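PDB 6NRU: CobC from Shigella flexneri 2a, which probably removes the phosphate from adenosylcobalamin 5'-phosphate and from alpha-ribazole 5'-phosphate, a step in assembling the nucleotide loop of vitamin B12. Local coordinates for residues R5-R10 with Y144-I149; I79-E84 with S128-R133; M85-W90 with A116-G121; S151-L156 with H173-Q178. One frame throughout, in Å; residues are numbered along the deposited sequence.

Contact 1. Residues R5-R10 with Y144-I149; sequences RLWLIR and YQNILI. With SO4 (sulfate ion), chain N.
Strand 5-10 and strand 146-151 run parallel in the central sheet of the histidine phosphatase fold, and Trp7 and Asn146 carry their most specific side-chain contact. Both side chains leave the same face and lie alongside one another, with indole and amide planes 43° apart. Trp7 CG stands anti to its carbonyl carbon (chi1 -56°), which turns the pyrrole edge toward the neighbouring strand; the flat ring shields this face, with Arg5 CD over it and Phe50 meeting it edge-to-face. Arg5 bends away at chi3 to a salt bridge with Asp185. Farther along this face Ile9 crosses Leu148 obliquely, their CD1 atoms 3.8 Å apart. On the other face Leu6, Leu8 and Ile149 pack against helix 153-163, and Ile147 against strand 52-55: Leu8 and Ile149 point the same way, Leu8 CD2 against Ile149 CB at 4.0 Å, and Leu6 pairs likewise with Ile147. The backbone ladder is regular, with Ile149 N to Trp7 O at 2.7 Å nearly straight. At the strand end, extended Arg10 reaches the sulfate, which Asn17 and Arg60 also bind. Back on the Trp7 face, Trp7 NE1 donates to Asn146 OD1 over 2.9 Å, and this oxygen lies in the indole plane and uses a lone pair.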
# COMPACT_ATOMS: atom_id res chain seq x y z
N ARG A 5 8.87 -14.00 -4.23
CA ARG A 5 9.06 -12.98 -3.22
C ARG A 5 8.37 -11.69 -3.66
O ARG A 5 8.59 -11.22 -4.78
CB ARG A 5 10.54 -12.70 -2.95
CG ARG A 5 10.75 -11.45 -2.11
CD ARG A 5 12.20 -11.27 -1.75
NE ARG A 5 12.60 -12.11 -0.63
CZ ARG A 5 13.56 -11.79 0.23
NH1 ARG A 5 13.86 -12.62 1.23
NH2 ARG A 5 14.21 -10.65 0.10
N LEU A 6 7.56 -11.13 -2.77
CA LEU A 6 6.91 -9.85 -3.00
C LEU A 6 7.72 -8.76 -2.30
O LEU A 6 7.90 -8.80 -1.08
CB LEU A 6 5.48 -9.86 -2.48
CG LEU A 6 4.67 -11.12 -2.81
CD1 LEU A 6 3.29 -11.05 -2.18
CD2 LEU A 6 4.57 -11.30 -4.31
N TRP A 7 8.24 -7.82 -3.08
CA TRP A 7 8.92 -6.65 -2.53
C TRP A 7 7.89 -5.54 -2.37
O TRP A 7 7.32 -5.08 -3.36
CB TRP A 7 10.07 -6.21 -3.43
CG TRP A 7 11.07 -7.30 -3.70
CD1 TRP A 7 10.92 -8.36 -4.55
CD2 TRP A 7 12.37 -7.44 -3.11
NE1 TRP A 7 12.05 -9.15 -4.53
CE2 TRP A 7 12.95 -8.60 -3.66
CE3 TRP A 7 13.10 -6.69 -2.18
CZ2 TRP A 7 14.23 -9.04 -3.30
CZ3 TRP A 7 14.37 -7.13 -1.83
CH2 TRP A 7 14.92 -8.29 -2.39
N LEU A 8 7.64 -5.14 -1.13
CA LEU A 8 6.57 -4.20 -0.82
C LEU A 8 7.15 -2.80 -0.62
O LEU A 8 8.09 -2.62 0.16
CB LEU A 8 5.81 -4.64 0.44
CG LEU A 8 5.43 -6.12 0.48
CD1 LEU A 8 4.71 -6.47 1.77
CD2 LEU A 8 4.59 -6.49 -0.73
N ILE A 9 6.58 -1.82 -1.32
CA ILE A 9 6.96 -0.42 -1.17
C ILE A 9 5.69 0.40 -1.05
O ILE A 9 4.83 0.36 -1.94
CB ILE A 9 7.81 0.07 -2.36
CG1 ILE A 9 9.22 -0.51 -2.30
CG2 ILE A 9 7.86 1.60 -2.37
CD1 ILE A 9 10.16 0.08 -3.33
N ARG A 10 5.57 1.15 0.04
CA ARG A 10 4.52 2.14 0.19
C ARG A 10 4.99 3.45 -0.41
O ARG A 10 6.17 3.81 -0.31
CB ARG A 10 4.16 2.32 1.67
CG ARG A 10 3.23 3.47 1.98
CD ARG A 10 3.21 3.74 3.48
NE ARG A 10 2.39 4.89 3.86
CZ ARG A 10 2.34 5.37 5.10
NH1 ARG A 10 3.06 4.81 6.06
NH2 ARG A 10 1.58 6.42 5.37
N TYR A 144 6.81 -15.80 -11.91
CA TYR A 144 7.70 -14.71 -11.57
C TYR A 144 8.36 -14.98 -10.22
O TYR A 144 7.82 -15.69 -9.37
CB TYR A 144 6.94 -13.38 -11.54
CG TYR A 144 6.32 -13.01 -12.86
CD1 TYR A 144 6.99 -12.21 -13.77
CD2 TYR A 144 5.06 -13.49 -13.21
CE1 TYR A 144 6.42 -11.88 -14.99
CE2 TYR A 144 4.49 -13.17 -14.43
CZ TYR A 144 5.17 -12.37 -15.32
OH TYR A 144 4.60 -12.05 -16.53
N GLN A 145 9.55 -14.40 -10.04
CA GLN A 145 10.37 -14.65 -8.86
C GLN A 145 10.48 -13.46 -7.92
O GLN A 145 10.49 -13.64 -6.70
CB GLN A 145 11.78 -15.09 -9.28
CG GLN A 145 11.87 -16.54 -9.73
CD GLN A 145 13.02 -16.79 -10.70
OE1 GLN A 145 12.89 -17.54 -11.67
NE2 GLN A 145 14.16 -16.16 -10.43
N ASN A 146 10.57 -12.24 -8.45
CA ASN A 146 10.75 -11.03 -7.64
C ASN A 146 9.76 -9.98 -8.13
O ASN A 146 10.08 -9.18 -9.01
CB ASN A 146 12.19 -10.53 -7.71
CG ASN A 146 13.16 -11.48 -7.04
OD1 ASN A 146 13.33 -11.46 -5.82
ND2 ASN A 146 13.81 -12.33 -7.84
N ILE A 147 8.58 -9.97 -7.52
CA ILE A 147 7.51 -9.04 -7.88
C ILE A 147 7.56 -7.87 -6.92
O ILE A 147 7.48 -8.05 -5.70
CB ILE A 147 6.14 -9.74 -7.84
CG1 ILE A 147 6.18 -11.03 -8.66
CG2 ILE A 147 5.06 -8.80 -8.34
CD1 ILE A 147 4.94 -11.88 -8.53
N LEU A 148 7.69 -6.66 -7.47
CA LEU A 148 7.65 -5.44 -6.68
C LEU A 148 6.22 -4.91 -6.64
O LEU A 148 5.57 -4.78 -7.69
CB LEU A 148 8.59 -4.38 -7.26
CG LEU A 148 8.40 -2.97 -6.72
CD1 LEU A 148 8.83 -2.88 -5.25
CD2 LEU A 148 9.16 -1.96 -7.56
N ILE A 149 5.74 -4.59 -5.44
CA ILE A 149 4.39 -4.08 -5.24
C ILE A 149 4.49 -2.67 -4.69
O ILE A 149 5.06 -2.46 -3.61
CB ILE A 149 3.57 -4.98 -4.30
CG1 ILE A 149 3.40 -6.37 -4.93
CG2 ILE A 149 2.23 -4.35 -4.00
CD1 ILE A 149 2.46 -7.26 -4.15
S SO4 N . -1.67 7.35 3.70
O1 SO4 N . -2.84 6.54 4.02
O2 SO4 N . -1.84 8.69 4.26
O3 SO4 N . -0.48 6.73 4.27
O4 SO4 N . -1.52 7.44 2.25

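Contact 2. Residues I79-E84 with S128-R133; sequences IPELNE and SQRVER
In this histidine phosphatase fold, the 3-10 turn 80-82 after edge strand 76-78 packs against helix 124-136 and leads to Glu84, the probable proton donor/acceptor. Ile79 turns to Leu54 and Phe134, and Ile79 O accepts Leu82 N at 3.1 Å to start the turn. Pro80 suits this first turn position because its ring already fixes phi; its carbonyl lies over one face of the Arg130 guanidinium. Glu81 makes the broadest contact with the helix. Its chain bends at chi2 (75°) and lays CG against the helix backbone, 3.4 Å from Arg130 O, while the carboxylate passes on to a salt bridge with Arg137, farther along the chain. Leu82 points away from 128-133, into the core between Leu54, Val155 and, one turn on in the helix, Phe134, as an apolar side chain should, and its carbonyl meets Ser151 OG. Asn83 closes the turn through its backbone N, bonded to Pro80 O, and its amide oxygen accepts Glu57 N, an arrangement that fixes the side chain at the bend. Glu84 points away from the helix toward the catalytic pocket, beside His152 and near the bound sulfate, where neighbouring Arg60, in a long and weak ion pair, may favour its ionised form. Arg130 is long enough to span the gap between helix and loop: it bends at chi3 (38°), and its main charge partner is Glu122, at NH1. With Glu81 O near the guanidinium plane, Arg130 NH2, whose modelled position is less sure, makes a weak hydrogen bond to that carbonyl at 3.4 Å.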
# COMPACT_ATOMS: atom_id res chain seq x y z
N ILE A 79 -2.98 -2.51 -10.89
CA ILE A 79 -3.97 -3.37 -10.25
C ILE A 79 -4.90 -2.48 -9.43
O ILE A 79 -4.45 -1.85 -8.46
CB ILE A 79 -3.30 -4.44 -9.38
CG1 ILE A 79 -2.26 -5.20 -10.19
CG2 ILE A 79 -4.33 -5.39 -8.81
CD1 ILE A 79 -2.82 -5.89 -11.41
N PRO A 80 -6.19 -2.39 -9.77
CA PRO A 80 -7.11 -1.57 -8.96
C PRO A 80 -7.34 -2.13 -7.57
O PRO A 80 -7.76 -1.38 -6.68
CB PRO A 80 -8.41 -1.58 -9.78
CG PRO A 80 -8.04 -2.13 -11.13
CD PRO A 80 -6.88 -3.04 -10.90
N GLU A 81 -7.10 -3.43 -7.36
CA GLU A 81 -7.21 -4.01 -6.03
C GLU A 81 -6.18 -3.43 -5.08
O GLU A 81 -6.42 -3.42 -3.86
CB GLU A 81 -7.06 -5.53 -6.10
CG GLU A 81 -8.32 -6.27 -6.56
CD GLU A 81 -8.57 -6.14 -8.05
OE1 GLU A 81 -7.67 -5.67 -8.77
OE2 GLU A 81 -9.68 -6.51 -8.50
N LEU A 82 -5.05 -2.94 -5.59
CA LEU A 82 -4.01 -2.33 -4.78
C LEU A 82 -4.31 -0.89 -4.40
O LEU A 82 -3.49 -0.26 -3.72
CB LEU A 82 -2.67 -2.39 -5.53
CG LEU A 82 -2.05 -3.78 -5.70
CD1 LEU A 82 -0.82 -3.73 -6.60
CD2 LEU A 82 -1.69 -4.39 -4.36
N ASN A 83 -5.46 -0.36 -4.81
CA ASN A 83 -5.80 1.03 -4.53
C ASN A 83 -6.03 1.25 -3.04
O ASN A 83 -6.44 0.35 -2.30
CB ASN A 83 -7.05 1.45 -5.29
CG ASN A 83 -6.80 1.60 -6.77
OD1 ASN A 83 -5.65 1.59 -7.22
ND2 ASN A 83 -7.87 1.74 -7.54
N GLU A 84 -5.79 2.49 -2.61
CA GLU A 84 -6.19 2.91 -1.27
C GLU A 84 -7.70 2.76 -1.11
O GLU A 84 -8.45 2.77 -2.09
CB GLU A 84 -5.75 4.36 -1.03
CG GLU A 84 -6.02 4.91 0.36
CD GLU A 84 -5.40 4.06 1.46
OE1 GLU A 84 -6.07 3.13 1.95
OE2 GLU A 84 -4.24 4.32 1.83
N SER A 128 -11.15 -4.97 2.37
CA SER A 128 -10.43 -6.19 2.71
C SER A 128 -10.77 -7.33 1.76
O SER A 128 -9.96 -8.24 1.57
CB SER A 128 -10.71 -6.60 4.16
OG SER A 128 -12.08 -6.87 4.37
N GLN A 129 -11.96 -7.31 1.15
CA GLN A 129 -12.29 -8.31 0.14
C GLN A 129 -11.53 -8.05 -1.16
O GLN A 129 -11.19 -9.00 -1.87
CB GLN A 129 -13.79 -8.33 -0.12
CG GLN A 129 -14.61 -9.02 0.95
CD GLN A 129 -16.06 -8.54 0.98
OE1 GLN A 129 -16.46 -7.71 0.16
NE2 GLN A 129 -16.84 -9.06 1.92
N ARG A 130 -11.28 -6.78 -1.48
CA ARG A 130 -10.46 -6.45 -2.64
C ARG A 130 -9.07 -7.04 -2.50
O ARG A 130 -8.52 -7.62 -3.44
CB ARG A 130 -10.37 -4.93 -2.80
CG ARG A 130 -11.19 -4.35 -3.93
CD ARG A 130 -11.13 -2.84 -3.83
NE ARG A 130 -9.80 -2.40 -3.41
CZ ARG A 130 -9.53 -1.24 -2.83
NH1 ARG A 130 -10.50 -0.38 -2.58
NH2 ARG A 130 -8.28 -0.94 -2.50
N VAL A 131 -8.46 -6.87 -1.32
CA VAL A 131 -7.13 -7.40 -1.08
C VAL A 131 -7.15 -8.93 -1.09
O VAL A 131 -6.21 -9.57 -1.56
CB VAL A 131 -6.58 -6.85 0.25
CG1 VAL A 131 -5.29 -7.54 0.64
CG2 VAL A 131 -6.37 -5.34 0.13
N GLU A 132 -8.23 -9.53 -0.58
CA GLU A 132 -8.36 -10.98 -0.64
C GLU A 132 -8.39 -11.47 -2.08
O GLU A 132 -7.80 -12.51 -2.40
CB GLU A 132 -9.62 -11.41 0.11
CG GLU A 132 -9.40 -11.62 1.60
CD GLU A 132 -8.77 -12.97 1.90
OE1 GLU A 132 -9.53 -13.96 2.02
OE2 GLU A 132 -7.53 -13.04 2.02
N ARG A 133 -9.07 -10.74 -2.97
CA ARG A 133 -9.09 -11.13 -4.38
C ARG A 133 -7.70 -11.01 -4.99
O ARG A 133 -7.30 -11.84 -5.81
CB ARG A 133 -10.09 -10.28 -5.15
CG ARG A 133 -11.52 -10.43 -4.68
CD ARG A 133 -12.51 -10.41 -5.84
NE ARG A 133 -13.84 -10.83 -5.42
CZ ARG A 133 -14.35 -12.03 -5.64
NH1 ARG A 133 -13.64 -12.95 -6.29
NH2 ARG A 133 -15.57 -12.33 -5.22

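Contact 3. Residues M85-W90 with A116-G121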
# COMPACT_ATOMS: atom_id res chain seq x y z
N MSE A 85 -8.13 2.60 0.13
CA MSE A 85 -9.55 2.59 0.45
C MSE A 85 -10.19 3.89 -0.02
O MSE A 85 -9.58 4.96 0.08
CB MSE A 85 -9.76 2.42 1.95
CG MSE A 85 -11.08 1.80 2.33
SE MSE A 85 -11.20 1.48 4.25
CE MSE A 85 -12.10 3.13 4.77
N PHE A 86 -11.41 3.81 -0.55
CA PHE A 86 -12.13 4.99 -1.02
C PHE A 86 -12.95 5.56 0.13
O PHE A 86 -13.93 4.96 0.58
CB PHE A 86 -13.03 4.63 -2.20
CG PHE A 86 -13.87 5.77 -2.68
CD1 PHE A 86 -13.29 6.96 -3.10
CD2 PHE A 86 -15.25 5.67 -2.69
CE1 PHE A 86 -14.06 8.01 -3.54
CE2 PHE A 86 -16.03 6.73 -3.12
CZ PHE A 86 -15.44 7.90 -3.54
N PHE A 87 -12.54 6.74 0.62
CA PHE A 87 -13.17 7.35 1.78
C PHE A 87 -14.37 8.23 1.43
O PHE A 87 -14.96 8.83 2.32
CB PHE A 87 -12.14 8.17 2.56
CG PHE A 87 -11.38 7.37 3.59
CD1 PHE A 87 -11.95 7.11 4.83
CD2 PHE A 87 -10.11 6.90 3.33
CE1 PHE A 87 -11.26 6.38 5.78
CE2 PHE A 87 -9.41 6.17 4.27
CZ PHE A 87 -9.99 5.91 5.50
N GLY A 88 -14.73 8.32 0.15
CA GLY A 88 -15.95 9.02 -0.22
C GLY A 88 -15.88 10.51 0.08
O GLY A 88 -14.96 11.21 -0.35
N ASP A 89 -16.88 11.00 0.82
CA ASP A 89 -16.95 12.42 1.13
C ASP A 89 -15.86 12.87 2.10
O ASP A 89 -15.62 14.08 2.22
CB ASP A 89 -18.33 12.77 1.72
CG ASP A 89 -19.44 12.75 0.68
OD1 ASP A 89 -19.17 13.12 -0.49
OD2 ASP A 89 -20.58 12.39 1.03
N TRP A 90 -15.20 11.94 2.78
CA TRP A 90 -14.23 12.26 3.81
C TRP A 90 -12.82 12.50 3.28
O TRP A 90 -11.93 12.81 4.08
CB TRP A 90 -14.18 11.14 4.86
CG TRP A 90 -15.43 11.00 5.66
CD1 TRP A 90 -16.51 11.84 5.66
CD2 TRP A 90 -15.74 9.95 6.58
NE1 TRP A 90 -17.46 11.38 6.53
CE2 TRP A 90 -17.02 10.22 7.11
CE3 TRP A 90 -15.06 8.81 7.02
CZ2 TRP A 90 -17.63 9.39 8.05
CZ3 TRP A 90 -15.67 7.99 7.95
CH2 TRP A 90 -16.94 8.28 8.45
N ALA A 116 -18.21 0.19 9.85
CA ALA A 116 -18.84 1.45 9.49
C ALA A 116 -18.32 1.93 8.14
O ALA A 116 -17.12 1.82 7.84
CB ALA A 116 -18.58 2.51 10.56
N ILE A 117 -19.22 2.48 7.33
CA ILE A 117 -18.92 2.89 5.96
C ILE A 117 -18.60 4.38 5.97
O ILE A 117 -19.43 5.17 6.44
CB ILE A 117 -20.09 2.59 5.01
CG1 ILE A 117 -20.62 1.17 5.24
CG2 ILE A 117 -19.66 2.78 3.56
CD1 ILE A 117 -19.64 0.08 4.88
N PRO A 118 -17.43 4.80 5.48
CA PRO A 118 -17.19 6.24 5.30
C PRO A 118 -18.25 6.84 4.38
O PRO A 118 -18.67 6.22 3.40
CB PRO A 118 -15.80 6.29 4.66
CG PRO A 118 -15.15 5.02 5.08
CD PRO A 118 -16.25 4.00 5.12
N THR A 119 -18.68 8.06 4.71
CA THR A 119 -19.81 8.69 4.04
C THR A 119 -19.65 8.69 2.53
O THR A 119 -18.77 9.37 1.99
CB THR A 119 -20.01 10.11 4.56
OG1 THR A 119 -20.32 10.07 5.96
CG2 THR A 119 -21.15 10.79 3.82
N ASN A 120 -20.50 7.92 1.85
CA ASN A 120 -20.46 7.76 0.39
C ASN A 120 -19.12 7.21 -0.08
O ASN A 120 -18.64 7.55 -1.16
CB ASN A 120 -20.79 9.07 -0.33
CG ASN A 120 -22.24 9.51 -0.12
OD1 ASN A 120 -23.12 8.67 0.07
ND2 ASN A 120 -22.48 10.81 -0.17
N GLY A 121 -18.51 6.34 0.73
CA GLY A 121 -17.28 5.68 0.35
C GLY A 121 -17.41 4.17 0.42
O GLY A 121 -18.52 3.63 0.31
O HOH W 1 -21.44 12.62 -2.65
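A type II beta turn, Pro118 to Gly121, docks on the loop that follows Glu84, the probable proton donor/acceptor. The turn is closed by Gly121 N to Pro118 O at 2.7 Å, and Asn120, third in it, takes the positive phi this turn needs, which asparagine tolerates well. Trp90 crosses this turn at about a right angle and spreads one face over it: Pro118 CA sits 3.7 Å from the centroid of the six-membered ring, 19° off the normal, a CH-pi contact, while Thr119 N lies over the centre of the indole. At the ring tip of the proline, Pro118 CG meets the methyl of Met85 (selenomethionine) tip to tip, CE to CG 3.6 Å, and Phe87 CD1 crosses obliquely beside it. These aromatic and apolar groups belong to the region of the histidine phosphatase fold built round helix 103-111, away from the sheet core, where Trp109 and Tyr106 meet Phe87 and Trp90 edge-to-face. Polar links hold the rim. Asp89 N donates to Thr119 O at 2.8 Å, almost straight at 173° and nearly along the C=O axis. Asp89 and Asn120 run side by side with their planar ends 75° apart, joined by a weak bond from Asn120 ND2 to Asp89 OD2 at 2.7 Å, and a water bridges Asp89 OD1 to the same amide nitrogen, weakly on that side. Both Trp90 NE1 and Thr119 OG1 have Asp102 OD2 as partner. Gly88 and Gly121, having no side chain, let the backbones come to 3.6 Å, CA to CA; Gly88 also has a positive phi.

Contact 4. Residues S151-L156 with H173-Q178; sequences SHQGVL and HFRVDQ
One hydrogen bond joins the start of helix 153-163 to the loop 173-178: Val176 N donates to Gln153 OE1 over 2.8 Å. The bond is almost straight, 172° at the hydrogen, and the donor lies in the amide plane on a lone pair of the oxygen. Gln153 reaches it by standing CG anti to its backbone N (chi1 -150°) and folding at chi2 (-68°), which brings its flexible chain across the loop; CG then rests 3.3 Å from Val176 O. That carbonyl is itself bound by Arg10 NH1, so both polar backbone atoms of Val176 are held. In the histidine phosphatase fold this helix follows the sheet strand that ends at Ser151, and His152, its N-cap residue, lies against His11, the likely phosphohistidine. His152 NE2 is bonded to Ser56 OG. Apolar contact forms the second kind of link: Leu156, one turn on from the cap, crosses Val176 at about a right angle, and its CB meets Val176 CG2 at 4.0 Å. The CB of the branched valine points toward the helix, and both methyls touch Leu156, Val176 CG1 at 4.1 Å from Leu156 CD1. Within the loop itself, Arg175 NH1 and Asp177 OD1 form only a long ion pair of 4.0 Å.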
# COMPACT_ATOMS: atom_id res chain seq x y z
N SER A 151 2.18 0.26 -3.38
CA SER A 151 0.81 0.47 -2.93
C SER A 151 0.75 1.42 -1.74
O SER A 151 1.54 2.37 -1.65
CB SER A 151 0.15 -0.86 -2.58
OG SER A 151 -1.26 -0.72 -2.45
N HIS A 152 -0.17 1.16 -0.81
CA HIS A 152 -0.48 2.07 0.28
C HIS A 152 -0.38 1.34 1.61
O HIS A 152 -0.25 0.11 1.67
CB HIS A 152 -1.88 2.67 0.10
CG HIS A 152 -2.11 3.25 -1.26
ND1 HIS A 152 -1.90 4.57 -1.56
CD2 HIS A 152 -2.53 2.67 -2.41
CE1 HIS A 152 -2.17 4.79 -2.83
NE2 HIS A 152 -2.56 3.65 -3.37
N GLN A 153 -0.47 2.12 2.69
CA GLN A 153 -0.26 1.58 4.03
C GLN A 153 -1.33 0.55 4.38
O GLN A 153 -1.01 -0.54 4.89
CB GLN A 153 -0.26 2.72 5.04
CG GLN A 153 0.60 2.47 6.26
CD GLN A 153 0.04 1.37 7.14
OE1 GLN A 153 0.77 0.49 7.59
NE2 GLN A 153 -1.27 1.42 7.38
N GLY A 154 -2.60 0.87 4.13
CA GLY A 154 -3.66 -0.06 4.47
C GLY A 154 -3.64 -1.33 3.65
O GLY A 154 -3.91 -2.42 4.16
N VAL A 155 -3.30 -1.21 2.36
CA VAL A 155 -3.26 -2.38 1.49
C VAL A 155 -2.11 -3.30 1.88
O VAL A 155 -2.29 -4.51 2.05
CB VAL A 155 -3.13 -1.95 0.01
CG1 VAL A 155 -2.90 -3.16 -0.87
CG2 VAL A 155 -4.36 -1.18 -0.43
N LEU A 156 -0.91 -2.74 2.03
CA LEU A 156 0.27 -3.57 2.25
C LEU A 156 0.27 -4.19 3.64
O LEU A 156 0.66 -5.35 3.81
CB LEU A 156 1.53 -2.75 2.01
CG LEU A 156 1.72 -2.22 0.59
CD1 LEU A 156 2.92 -1.31 0.50
CD2 LEU A 156 1.84 -3.37 -0.39
N HIS A 173 -0.65 -4.70 13.32
CA HIS A 173 0.61 -5.13 13.91
C HIS A 173 1.80 -4.90 12.99
O HIS A 173 2.95 -5.06 13.42
CB HIS A 173 0.55 -6.61 14.28
CG HIS A 173 -0.38 -6.92 15.42
ND1 HIS A 173 -0.21 -6.38 16.68
CD2 HIS A 173 -1.46 -7.73 15.50
CE1 HIS A 173 -1.16 -6.83 17.48
NE2 HIS A 173 -1.93 -7.65 16.79
N PHE A 174 1.55 -4.51 11.73
CA PHE A 174 2.60 -4.33 10.71
C PHE A 174 2.38 -2.99 10.03
O PHE A 174 1.86 -2.92 8.91
CB PHE A 174 2.58 -5.47 9.69
CG PHE A 174 2.32 -6.82 10.28
CD1 PHE A 174 3.37 -7.60 10.74
CD2 PHE A 174 1.03 -7.31 10.38
CE1 PHE A 174 3.13 -8.84 11.29
CE2 PHE A 174 0.79 -8.55 10.92
CZ PHE A 174 1.84 -9.32 11.38
N ARG A 175 2.81 -1.91 10.68
CA ARG A 175 2.78 -0.61 10.03
C ARG A 175 3.86 -0.54 8.96
O ARG A 175 5.03 -0.83 9.22
CB ARG A 175 2.97 0.51 11.06
CG ARG A 175 1.67 1.04 11.64
CD ARG A 175 1.72 2.55 11.80
NE ARG A 175 2.22 2.96 13.11
CZ ARG A 175 3.37 3.59 13.31
NH1 ARG A 175 4.16 3.89 12.28
NH2 ARG A 175 3.74 3.92 14.54
N VAL A 176 3.47 -0.17 7.74
CA VAL A 176 4.38 -0.08 6.61
C VAL A 176 4.78 1.38 6.42
O VAL A 176 3.92 2.24 6.22
CB VAL A 176 3.75 -0.65 5.33
CG1 VAL A 176 4.67 -0.45 4.14
CG2 VAL A 176 3.43 -2.13 5.52
N ASP A 177 6.08 1.64 6.47
CA ASP A 177 6.63 2.99 6.55
C ASP A 177 7.00 3.53 5.17
O ASP A 177 7.25 2.78 4.22
CB ASP A 177 7.85 3.02 7.46
CG ASP A 177 7.50 2.83 8.91
OD1 ASP A 177 6.31 2.56 9.20
OD2 ASP A 177 8.40 2.96 9.76
N GLN A 178 7.05 4.86 5.08
CA GLN A 178 7.46 5.54 3.87
C GLN A 178 8.98 5.68 3.84
O GLN A 178 9.63 5.85 4.87
CB GLN A 178 6.80 6.92 3.78
CG GLN A 178 5.29 6.84 3.58
CD GLN A 178 4.61 8.20 3.65
OE1 GLN A 178 4.96 9.04 4.49
NE2 GLN A 178 3.62 8.42 2.79

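All four contacts belong to one histidine phosphatase domain. Contact 1 closes the longest loop, and contacts 2 and 3 are nested inside it, contact 3 also inside contact 2; contact 4 follows. The parallel strands of contact 1 form the sheet core, and strand 146-151 leads straight into helix 153-163 of contact 4; the centres of contacts 1 and 4 are about 14 Å apart. Contact 2, its centre about 13 Å from that of contact 4, touches it where Leu82 and Asn83 meet Ser151 and Val155. The centres of contacts 3 and 1 are about 29 Å apart, on opposite sides of the chain's centre. The probable catalytic pocket round His11 and Glu84 is thus built from the end of the sheet and from loops anchored separately.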